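Local coordinates for protein dehydrogenase (Chromobacterium violaceum, PDB 3Q2I) that probably uses NAD to oxidise a UDP-linked N-acetylglucosaminuronic acid on the route to 2,3-diacetamido-2,3-dideoxy-D-mannuronic acid, at residues D11-F16 with R38-D43; V79-P84 with V102-P107. One frame throughout, in Å; residues are numbered along the deposited sequence.

Interaction 1: residues D11-F16 with R38-D43; sequences DRKIRF and RAELID
The ring of Phe16 has the backbone oxygen of Glu40 at its edge, in the ring plane, while the methyl of Ala39 comes in obliquely, its CB 3.7 Å from Phe16 CE2. The setting is the first beta-alpha-beta unit of the Rossmann fold, in which strands 14-19 and 39-45 run parallel and are connected through helix 25-34, which packs on the face of Phe16 and Ala39 through Leu32. On the face that carries Arg15, its NH2 lies over the centre of the guanidinium of Arg12, from the loop before the strand, 3.3 Å above that plane. Like charges stacked this closely are probably offset by carboxylates, since Arg12 is salt-bridged to Asp77 and Arg15 to Asp75.

The strands are stitched by alternating backbone bonds: Ile14 N to Arg38 O, Glu40 N to Ile14 O at 2.9 Å, Phe16 N to Glu40 O at 2.8 Å, and Ile42 N to Phe16 O. The first is the most bent, at 141°. The Arg15 and Glu40 side chains leave the same face and run alongside each other, meeting through the aliphatic part of Arg15: Glu40 OE1 sits 3.7 Å from Arg15 CG and 5.4 Å from Arg15 NE, too far for a salt bridge. With CG1 of Ile42 set between its backbone N and carbonyl carbon (chi1 51°), CD1 reaches to 4.0 Å from Arg15 CB.

Interaction 2: residues V79-P84 with V102-P107; sequences VILTTP and VMTEKP. With NAI (1,4-dihydronicotinamide adenine dinucleotide), chain B.
In a later beta-alpha-beta unit of the Rossmann fold, strand 78-81, helix 88-97 and strand 101-104, the C-terminal ends of the two strands run into segments that hold the dinucleotide. Its parallel strands are joined by Met103 N to Val79 O, Leu81 N to Met103 O at 2.8 Å, and Glu105 N to Leu81 O at 3.0 Å. Leu81 CD1 packs on Val102 CG1 at 3.8 Å, on the side covered by helix 88-97. On the other face Ile80 and Met103 run alongside each other, and a bend at chi3 (-39°) brings Met103 CE to 4.0 Å from Ile80 CG1.

Beyond the strands, Thr82 CG2 lies against Glu105 CG, and Thr82 OG1 is tied back to Gly20. The Glu105 carboxylate is gripped from several directions: OE1 takes bonds from His28 and His304, while OE2 accepts Lys106 N on its anti side. These bonds probably hold the carboxylate in place for the nicotinamide carboxamide. The ribose is read by backbone, O2D of NAI giving its proton to Lys106 O at 2.7 Å, and Lys106 NZ reaches the UDP-sugar. The carboxamide hydrogen bond is almost straight, NAI N7N to Glu105 OE2 at 2.8 Å and 170°.

Both interactions belong to one parallel sheet, the Rossmann sheet of the NAD-binding domain, and their centres are about 17 Å apart. Along the chain they come in series: the unit of interaction 1 closes before that of interaction 2 opens. In space they are neighbours, because strands 14-19 and 78-81 lie side by side. Phe16 bridges them, its CD1 3.6 Å from Ile80 CD1 and its CE1 3.9 Å from Met103 CE, and Tyr308 of helix 304-315 meets all three side chains. The Asp43 side chain of interaction 1 is about 12 Å from NAI, though strand 14-19 runs on to the turn whose Arg23 and Ile24 amides bind it; interaction 2 leads into the NADH and UDP-sugar pocket.

Interaction 1: residues D11-F16 with R38-D43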
ATOM      1  N   ASP A  11      42.812  21.923  37.313  1.00 46.03           N
ATOM      2  CA  ASP A  11      43.561  21.908  38.569  1.00 44.07           C
ATOM      3  C   ASP A  11      42.700  21.390  39.704  1.00 44.66           C
ATOM      4  O   ASP A  11      42.918  21.711  40.876  1.00 44.54           O
ATOM      5  CB  ASP A  11      44.127  23.290  38.912  1.00 46.84           C
ATOM      6  CG  ASP A  11      45.240  23.706  37.971  1.00 47.06           C
ATOM      7  OD1 ASP A  11      46.161  22.896  37.727  1.00 46.78           O
ATOM      8  OD2 ASP A  11      45.170  24.837  37.452  1.00 52.88           O
ATOM      9  N   ARG A  12      41.721  20.568  39.348  1.00 40.30           N
ATOM     10  CA  ARG A  12      40.918  19.897  40.355  1.00 37.49           C
ATOM     11  C   ARG A  12      40.487  18.557  39.761  1.00 37.70           C
ATOM     12  O   ARG A  12      40.729  18.260  38.589  1.00 36.96           O
ATOM     13  CB  ARG A  12      39.710  20.755  40.743  1.00 36.29           C
ATOM     14  CG  ARG A  12      38.926  21.318  39.559  1.00 35.35           C
ATOM     15  CD  ARG A  12      37.615  21.920  40.038  1.00 39.33           C
ATOM     16  NE  ARG A  12      36.775  22.426  38.961  1.00 36.80           N
ATOM     17  CZ  ARG A  12      35.871  21.684  38.316  1.00 41.37           C
ATOM     18  NH1 ARG A  12      35.732  20.391  38.597  1.00 36.96           N
ATOM     19  NH2 ARG A  12      35.128  22.239  37.374  1.00 34.09           N
ATOM     20  N   LYS A  13      39.884  17.711  40.580  1.00 34.68           N
ATOM     21  CA  LYS A  13      39.251  16.526  40.015  1.00 33.69           C
ATOM     22  C   LYS A  13      37.987  16.962  39.260  1.00 30.31           C
ATOM     23  O   LYS A  13      37.358  17.970  39.594  1.00 27.78           O
ATOM     24  CB  LYS A  13      38.924  15.548  41.140  1.00 33.57           C
ATOM     25  CG  LYS A  13      40.168  14.945  41.803  1.00 36.84           C
ATOM     26  CD  LYS A  13      39.817  14.353  43.152  1.00 37.46           C
ATOM     27  CE  LYS A  13      41.040  13.734  43.830  1.00 42.48           C
ATOM     28  NZ  LYS A  13      40.657  13.078  45.116  1.00 41.69           N
ATOM     29  N   ILE A  14      37.629  16.201  38.225  1.00 30.30           N
ATOM     30  CA  ILE A  14      36.274  16.299  37.653  1.00 31.36           C
ATOM     31  C   ILE A  14      35.189  15.834  38.634  1.00 29.68           C
ATOM     32  O   ILE A  14      35.341  14.809  39.304  1.00 30.29           O
ATOM     33  CB  ILE A  14      36.150  15.427  36.380  1.00 33.52           C
ATOM     34  CG1 ILE A  14      37.396  15.581  35.493  1.00 28.42           C
ATOM     35  CG2 ILE A  14      34.834  15.751  35.647  1.00 30.76           C
ATOM     36  CD1 ILE A  14      37.630  17.037  35.026  1.00 29.00           C
ATOM     37  N   ARG A  15      34.097  16.585  38.702  1.00 27.20           N
ATOM     38  CA  ARG A  15      33.042  16.320  39.645  1.00 27.62           C
ATOM     39  C   ARG A  15      31.864  15.637  38.944  1.00 26.62           C
ATOM     40  O   ARG A  15      31.439  16.119  37.888  1.00 27.68           O
ATOM     41  CB  ARG A  15      32.631  17.615  40.326  1.00 30.35           C
ATOM     42  CG  ARG A  15      33.850  18.196  41.069  1.00 31.13           C
ATOM     43  CD  ARG A  15      33.532  19.513  41.710  1.00 36.73           C
ATOM     44  NE  ARG A  15      33.521  20.631  40.772  1.00 49.01           N
ATOM     45  CZ  ARG A  15      33.500  21.903  41.161  1.00 54.35           C
ATOM     46  NH1 ARG A  15      33.493  22.188  42.455  1.00 59.68           N
ATOM     47  NH2 ARG A  15      33.485  22.888  40.270  1.00 55.53           N
ATOM     48  N   PHE A  16      31.402  14.534  39.524  1.00 26.21           N
ATOM     49  CA  PHE A  16      30.243  13.771  39.004  1.00 23.34           C
ATOM     50  C   PHE A  16      29.056  13.814  39.959  1.00 26.84           C
ATOM     51  O   PHE A  16      29.203  13.796  41.190  1.00 26.06           O
ATOM     52  CB  PHE A  16      30.686  12.337  38.787  1.00 19.71           C
ATOM     53  CG  PHE A  16      31.610  12.144  37.607  1.00 25.75           C
ATOM     54  CD1 PHE A  16      31.096  11.858  36.343  1.00 22.26           C
ATOM     55  CD2 PHE A  16      32.985  12.338  37.723  1.00 26.40           C
ATOM     56  CE1 PHE A  16      31.945  11.699  35.267  1.00 24.39           C
ATOM     57  CE2 PHE A  16      33.840  12.171  36.652  1.00 25.84           C
ATOM     58  CZ  PHE A  16      33.320  11.876  35.407  1.00 27.72           C
ATOM     59  N   ARG A  38      41.487  11.543  39.738  1.00 37.35           N
ATOM     60  CA  ARG A  38      41.106  12.459  38.660  1.00 37.97           C
ATOM     61  C   ARG A  38      39.650  12.895  38.812  1.00 34.82           C
ATOM     62  O   ARG A  38      39.195  13.879  38.218  1.00 33.57           O
ATOM     63  CB  ARG A  38      41.308  11.821  37.281  1.00 39.03           C
ATOM     64  CG  ARG A  38      42.708  11.917  36.686  1.00 44.95           C
ATOM     65  CD  ARG A  38      42.736  11.540  35.208  1.00 46.21           C
ATOM     66  NE  ARG A  38      42.427  10.125  35.029  1.00 41.93           N
ATOM     67  CZ  ARG A  38      42.135   9.521  33.880  1.00 39.27           C
ATOM     68  NH1 ARG A  38      41.885   8.222  33.911  1.00 41.35           N
ATOM     69  NH2 ARG A  38      42.107  10.168  32.713  1.00 30.42           N
ATOM     70  N   ALA A  39      38.894  12.144  39.607  1.00 34.33           N
ATOM     71  CA  ALA A  39      37.443  12.284  39.616  1.00 34.58           C
ATOM     72  C   ALA A  39      36.871  12.031  41.001  1.00 34.65           C
ATOM     73  O   ALA A  39      37.340  11.148  41.728  1.00 36.89           O
ATOM     74  CB  ALA A  39      36.823  11.267  38.639  1.00 33.50           C
ATOM     75  N   GLU A  40      35.799  12.742  41.331  1.00 32.43           N
ATOM     76  CA  GLU A  40      35.020  12.402  42.505  1.00 33.85           C
ATOM     77  C   GLU A  40      33.512  12.467  42.283  1.00 33.14           C
ATOM     78  O   GLU A  40      33.010  13.281  41.499  1.00 31.37           O
ATOM     79  CB  GLU A  40      35.376  13.336  43.661  1.00 32.89           C
ATOM     80  CG  GLU A  40      34.969  14.781  43.412  1.00 37.54           C
ATOM     81  CD  GLU A  40      35.721  15.757  44.304  1.00 49.34           C
ATOM     82  OE1 GLU A  40      35.945  16.910  43.864  1.00 41.51           O
ATOM     83  OE2 GLU A  40      36.069  15.359  45.440  1.00 47.90           O
ATOM     84  N   LEU A  41      32.808  11.611  43.017  1.00 30.57           N
ATOM     85  CA  LEU A  41      31.354  11.588  43.013  1.00 30.69           C
ATOM     86  C   LEU A  41      30.858  12.360  44.229  1.00 30.53           C
ATOM     87  O   LEU A  41      31.043  11.915  45.363  1.00 34.97           O
ATOM     88  CB  LEU A  41      30.867  10.132  43.029  1.00 27.53           C
ATOM     89  CG  LEU A  41      29.350   9.946  43.058  1.00 27.85           C
ATOM     90  CD1 LEU A  41      28.723  10.366  41.723  1.00 25.03           C
ATOM     91  CD2 LEU A  41      29.181   8.440  43.246  1.00 27.44           C
ATOM     92  N   ILE A  42      30.209  13.494  44.007  1.00 30.36           N
ATOM     93  CA  ILE A  42      29.862  14.410  45.079  1.00 31.52           C
ATOM     94  C   ILE A  42      28.383  14.444  45.444  1.00 32.16           C
ATOM     95  O   ILE A  42      28.012  14.992  46.482  1.00 32.00           O
ATOM     96  CB  ILE A  42      30.368  15.851  44.785  1.00 30.44           C
ATOM     97  CG1 ILE A  42      29.911  16.285  43.382  1.00 33.25           C
ATOM     98  CG2 ILE A  42      31.895  15.874  44.750  1.00 35.09           C
ATOM     99  CD1 ILE A  42      29.831  17.798  43.185  1.00 29.75           C
ATOM    100  N   ASP A  43      27.509  13.880  44.594  1.00 29.75           N
ATOM    101  CA  ASP A  43      26.091  13.960  44.869  1.00 26.30           C
ATOM    102  C   ASP A  43      25.404  12.749  44.216  1.00 26.43           C
ATOM    103  O   ASP A  43      25.811  12.360  43.120  1.00 26.85           O
ATOM    104  CB  ASP A  43      25.520  15.228  44.237  1.00 25.84           C
ATOM    105  CG  ASP A  43      25.995  16.477  44.937  1.00 30.74           C
ATOM    106  OD1 ASP A  43      25.396  16.806  45.992  1.00 30.92           O
ATOM    107  OD2 ASP A  43      26.955  17.096  44.431  1.00 30.99           O
TER

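Interaction 2: residues V79-P84 with V102-P107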
ATOM      1  N   VAL A  79      26.462  14.936  35.052  1.00 24.01           N
ATOM      2  CA  VAL A  79      25.373  14.284  35.783  1.00 21.89           C
ATOM      3  C   VAL A  79      25.168  12.954  35.074  1.00 23.28           C
ATOM      4  O   VAL A  79      25.034  12.928  33.841  1.00 20.74           O
ATOM      5  CB  VAL A  79      24.043  15.070  35.778  1.00 21.04           C
ATOM      6  CG1 VAL A  79      22.933  14.284  36.511  1.00 20.67           C
ATOM      7  CG2 VAL A  79      24.203  16.409  36.522  1.00 24.46           C
ATOM      8  N   ILE A  80      25.225  11.862  35.822  1.00 20.40           N
ATOM      9  CA  ILE A  80      25.226  10.512  35.254  1.00 20.97           C
ATOM     10  C   ILE A  80      23.797   9.989  35.425  1.00 22.39           C
ATOM     11  O   ILE A  80      23.198  10.113  36.509  1.00 19.52           O
ATOM     12  CB  ILE A  80      26.132   9.586  36.070  1.00 20.80           C
ATOM     13  CG1 ILE A  80      27.588  10.100  36.049  1.00 19.81           C
ATOM     14  CG2 ILE A  80      26.053   8.183  35.550  1.00 22.86           C
ATOM     15  CD1 ILE A  80      28.361   9.740  37.342  1.00 18.79           C
ATOM     16  N   LEU A  81      23.211   9.448  34.344  1.00 18.27           N
ATOM     17  CA  LEU A  81      21.827   8.959  34.414  1.00 20.74           C
ATOM     18  C   LEU A  81      21.806   7.424  34.406  1.00 18.28           C
ATOM     19  O   LEU A  81      22.106   6.788  33.383  1.00 20.22           O
ATOM     20  CB  LEU A  81      21.049   9.450  33.164  1.00 19.74           C
ATOM     21  CG  LEU A  81      21.109  10.955  32.974  1.00 21.46           C
ATOM     22  CD1 LEU A  81      20.184  11.343  31.767  1.00 21.86           C
ATOM     23  CD2 LEU A  81      20.668  11.670  34.216  1.00 23.34           C
ATOM     24  N   THR A  82      21.521   6.821  35.561  1.00 18.97           N
ATOM     25  CA  THR A  82      21.478   5.373  35.706  1.00 19.56           C
ATOM     26  C   THR A  82      20.069   4.966  36.214  1.00 21.25           C
ATOM     27  O   THR A  82      19.883   3.980  36.947  1.00 22.14           O
ATOM     28  CB  THR A  82      22.612   4.852  36.644  1.00 23.55           C
ATOM     29  OG1 THR A  82      22.624   5.675  37.812  1.00 22.80           O
ATOM     30  CG2 THR A  82      23.972   4.845  35.985  1.00 19.78           C
ATOM     31  N   THR A  83      19.071   5.714  35.764  1.00 21.47           N
ATOM     32  CA  THR A  83      17.641   5.483  35.957  1.00 19.58           C
ATOM     33  C   THR A  83      17.052   4.573  34.881  1.00 19.75           C
ATOM     34  O   THR A  83      17.737   4.207  33.920  1.00 19.41           O
ATOM     35  CB  THR A  83      16.901   6.817  35.901  1.00 20.37           C
ATOM     36  OG1 THR A  83      17.420   7.603  34.810  1.00 20.87           O
ATOM     37  CG2 THR A  83      17.115   7.612  37.222  1.00 20.91           C
ATOM     38  N   PRO A  84      15.805   4.160  35.088  1.00 17.16           N
ATOM     39  CA  PRO A  84      15.133   3.461  33.990  1.00 17.65           C
ATOM     40  C   PRO A  84      15.278   4.172  32.630  1.00 18.72           C
ATOM     41  O   PRO A  84      15.196   5.399  32.561  1.00 18.71           O
ATOM     42  CB  PRO A  84      13.679   3.514  34.448  1.00 18.68           C
ATOM     43  CG  PRO A  84      13.770   3.379  35.989  1.00 18.53           C
ATOM     44  CD  PRO A  84      14.956   4.302  36.291  1.00 17.16           C
ATOM     45  N   VAL A 102      26.026  15.741  30.463  1.00 21.49           N
ATOM     46  CA  VAL A 102      25.232  14.576  30.852  1.00 19.71           C
ATOM     47  C   VAL A 102      25.938  13.330  30.357  1.00 16.72           C
ATOM     48  O   VAL A 102      26.469  13.278  29.230  1.00 19.06           O
ATOM     49  CB  VAL A 102      23.828  14.672  30.209  1.00 19.87           C
ATOM     50  CG1 VAL A 102      23.080  13.304  30.371  1.00 19.78           C
ATOM     51  CG2 VAL A 102      23.029  15.799  30.806  1.00 20.25           C
ATOM     52  N   MET A 103      25.957  12.280  31.172  1.00 18.20           N
ATOM     53  CA  MET A 103      26.397  10.979  30.698  1.00 17.50           C
ATOM     54  C   MET A 103      25.192  10.068  30.900  1.00 21.57           C
ATOM     55  O   MET A 103      24.782   9.865  32.036  1.00 21.32           O
ATOM     56  CB  MET A 103      27.522  10.388  31.577  1.00 20.83           C
ATOM     57  CG  MET A 103      27.889   8.961  31.170  1.00 22.22           C
ATOM     58  SD  MET A 103      28.888   8.092  32.428  1.00 31.08           S
ATOM     59  CE  MET A 103      29.833   9.544  32.811  1.00 22.49           C
ATOM     60  N   THR A 104      24.585   9.560  29.829  1.00 19.75           N
ATOM     61  CA  THR A 104      23.390   8.729  30.025  1.00 17.62           C
ATOM     62  C   THR A 104      23.775   7.274  29.818  1.00 17.72           C
ATOM     63  O   THR A 104      24.569   6.935  28.933  1.00 18.21           O
ATOM     64  CB  THR A 104      22.226   9.118  29.045  1.00 17.25           C
ATOM     65  OG1 THR A 104      21.128   8.214  29.308  1.00 19.10           O
ATOM     66  CG2 THR A 104      22.716   8.936  27.589  1.00 17.56           C
ATOM     67  N   GLU A 105      23.259   6.390  30.676  1.00 15.99           N
ATOM     68  CA  GLU A 105      23.327   4.974  30.384  1.00 16.80           C
ATOM     69  C   GLU A 105      22.552   4.667  29.076  1.00 17.92           C
ATOM     70  O   GLU A 105      21.757   5.491  28.630  1.00 18.60           O
ATOM     71  CB  GLU A 105      22.800   4.143  31.536  1.00 19.13           C
ATOM     72  CG  GLU A 105      23.950   3.641  32.439  1.00 19.52           C
ATOM     73  CD  GLU A 105      24.883   2.669  31.779  1.00 23.69           C
ATOM     74  OE1 GLU A 105      25.961   2.339  32.358  1.00 22.89           O
ATOM     75  OE2 GLU A 105      24.663   2.230  30.629  1.00 20.90           O
ATOM     76  N   LYS A 106      22.883   3.534  28.493  1.00 16.51           N
ATOM     77  CA  LYS A 106      22.179   3.052  27.293  1.00 19.90           C
ATOM     78  C   LYS A 106      20.886   2.404  27.740  1.00 17.96           C
ATOM     79  O   LYS A 106      20.720   1.958  28.879  1.00 19.03           O
ATOM     80  CB  LYS A 106      23.059   2.050  26.551  1.00 19.90           C
ATOM     81  CG  LYS A 106      23.339   0.763  27.351  1.00 22.19           C
ATOM     82  CD  LYS A 106      22.129  -0.175  27.412  1.00 18.97           C
ATOM     83  CE  LYS A 106      22.523  -1.644  27.468  1.00 28.71           C
ATOM     84  NZ  LYS A 106      21.337  -2.605  27.615  1.00 25.21           N
ATOM     85  N   PRO A 107      19.923   2.273  26.826  1.00 17.49           N
ATOM     86  CA  PRO A 107      19.955   3.086  25.604  1.00 17.33           C
ATOM     87  C   PRO A 107      19.590   4.519  25.972  1.00 15.67           C
ATOM     88  O   PRO A 107      19.003   4.769  27.024  1.00 18.42           O
ATOM     89  CB  PRO A 107      18.806   2.484  24.779  1.00 18.41           C
ATOM     90  CG  PRO A 107      17.784   2.038  25.829  1.00 16.42           C
ATOM     91  CD  PRO A 107      18.644   1.575  27.058  1.00 17.35           C
TER
HETATM   92  PA  NAI B 500      17.474  -0.512  38.470  1.00 22.96           P
HETATM   93  O1A NAI B 500      16.018  -0.732  38.506  1.00 20.45           O
HETATM   94  O2A NAI B 500      18.435  -1.500  39.267  1.00 24.17           O
HETATM   95  O5B NAI B 500      17.896   0.940  38.928  1.00 22.42           O
HETATM   96  C5B NAI B 500      16.762   1.734  39.139  1.00 28.58           C
HETATM   97  C4B NAI B 500      17.184   2.958  39.940  1.00 26.75           C
HETATM   98  O4B NAI B 500      16.618   4.198  39.481  1.00 20.89           O
HETATM   99  C3B NAI B 500      16.415   2.540  41.195  1.00 27.03           C
HETATM  100  O3B NAI B 500      17.266   2.590  42.350  1.00 26.72           O
HETATM  101  C2B NAI B 500      15.159   3.427  41.202  1.00 23.48           C
HETATM  102  O2B NAI B 500      14.630   3.692  42.495  1.00 25.97           O
HETATM  103  C1B NAI B 500      15.787   4.690  40.566  1.00 20.12           C
HETATM  104  N9A NAI B 500      14.816   5.647  40.089  1.00 23.37           N
HETATM  105  C8A NAI B 500      13.683   5.375  39.359  1.00 25.99           C
HETATM  106  N7A NAI B 500      13.105   6.504  39.058  1.00 20.38           N
HETATM  107  C5A NAI B 500      13.870   7.567  39.480  1.00 23.24           C
HETATM  108  C6A NAI B 500      13.751   8.971  39.454  1.00 22.51           C
HETATM  109  N6A NAI B 500      12.692   9.608  38.842  1.00 25.52           N
HETATM  110  N1A NAI B 500      14.710   9.708  40.040  1.00 27.77           N
HETATM  111  C2A NAI B 500      15.721   9.112  40.638  1.00 19.77           C
HETATM  112  N3A NAI B 500      15.901   7.795  40.710  1.00 22.06           N
HETATM  113  C4A NAI B 500      14.961   7.002  40.154  1.00 20.87           C
HETATM  114  O3  NAI B 500      17.932  -0.556  36.945  1.00 20.00           O
HETATM  115  PN  NAI B 500      19.347  -0.769  36.358  1.00 20.97           P
HETATM  116  O1N NAI B 500      19.544  -2.193  35.922  1.00 22.08           O
HETATM  117  O2N NAI B 500      20.500  -0.160  37.192  1.00 27.20           O
HETATM  118  O5D NAI B 500      19.309  -0.129  34.862  1.00 20.79           O
HETATM  119  C5D NAI B 500      19.528   1.260  34.957  1.00 18.69           C
HETATM  120  C4D NAI B 500      19.828   1.866  33.589  1.00 20.26           C
HETATM  121  O4D NAI B 500      21.104   1.320  33.217  1.00 21.32           O
HETATM  122  C3D NAI B 500      18.886   1.391  32.446  1.00 18.78           C
HETATM  123  O3D NAI B 500      18.818   2.471  31.512  1.00 19.84           O
HETATM  124  C2D NAI B 500      19.659   0.239  31.793  1.00 20.58           C
HETATM  125  O2D NAI B 500      19.384   0.123  30.399  1.00 20.69           O
HETATM  126  C1D NAI B 500      21.149   0.657  31.966  1.00 19.52           C
HETATM  127  N1N NAI B 500      22.057  -0.468  31.981  1.00 19.05           N
HETATM  128  C2N NAI B 500      23.118  -0.450  31.203  1.00 21.58           C
HETATM  129  C3N NAI B 500      23.998  -1.536  31.113  1.00 19.23           C
HETATM  130  C7N NAI B 500      25.205  -1.488  30.258  1.00 18.50           C
HETATM  131  O7N NAI B 500      25.772  -2.454  29.783  1.00 22.38           O
HETATM  132  N7N NAI B 500      25.765  -0.282  29.944  1.00 17.49           N
HETATM  133  C4N NAI B 500      23.646  -2.703  31.821  1.00 20.78           C
HETATM  134  C5N NAI B 500      22.582  -2.633  32.703  1.00 21.55           C
HETATM  135  C6N NAI B 500      21.788  -1.516  32.768  1.00 19.54           C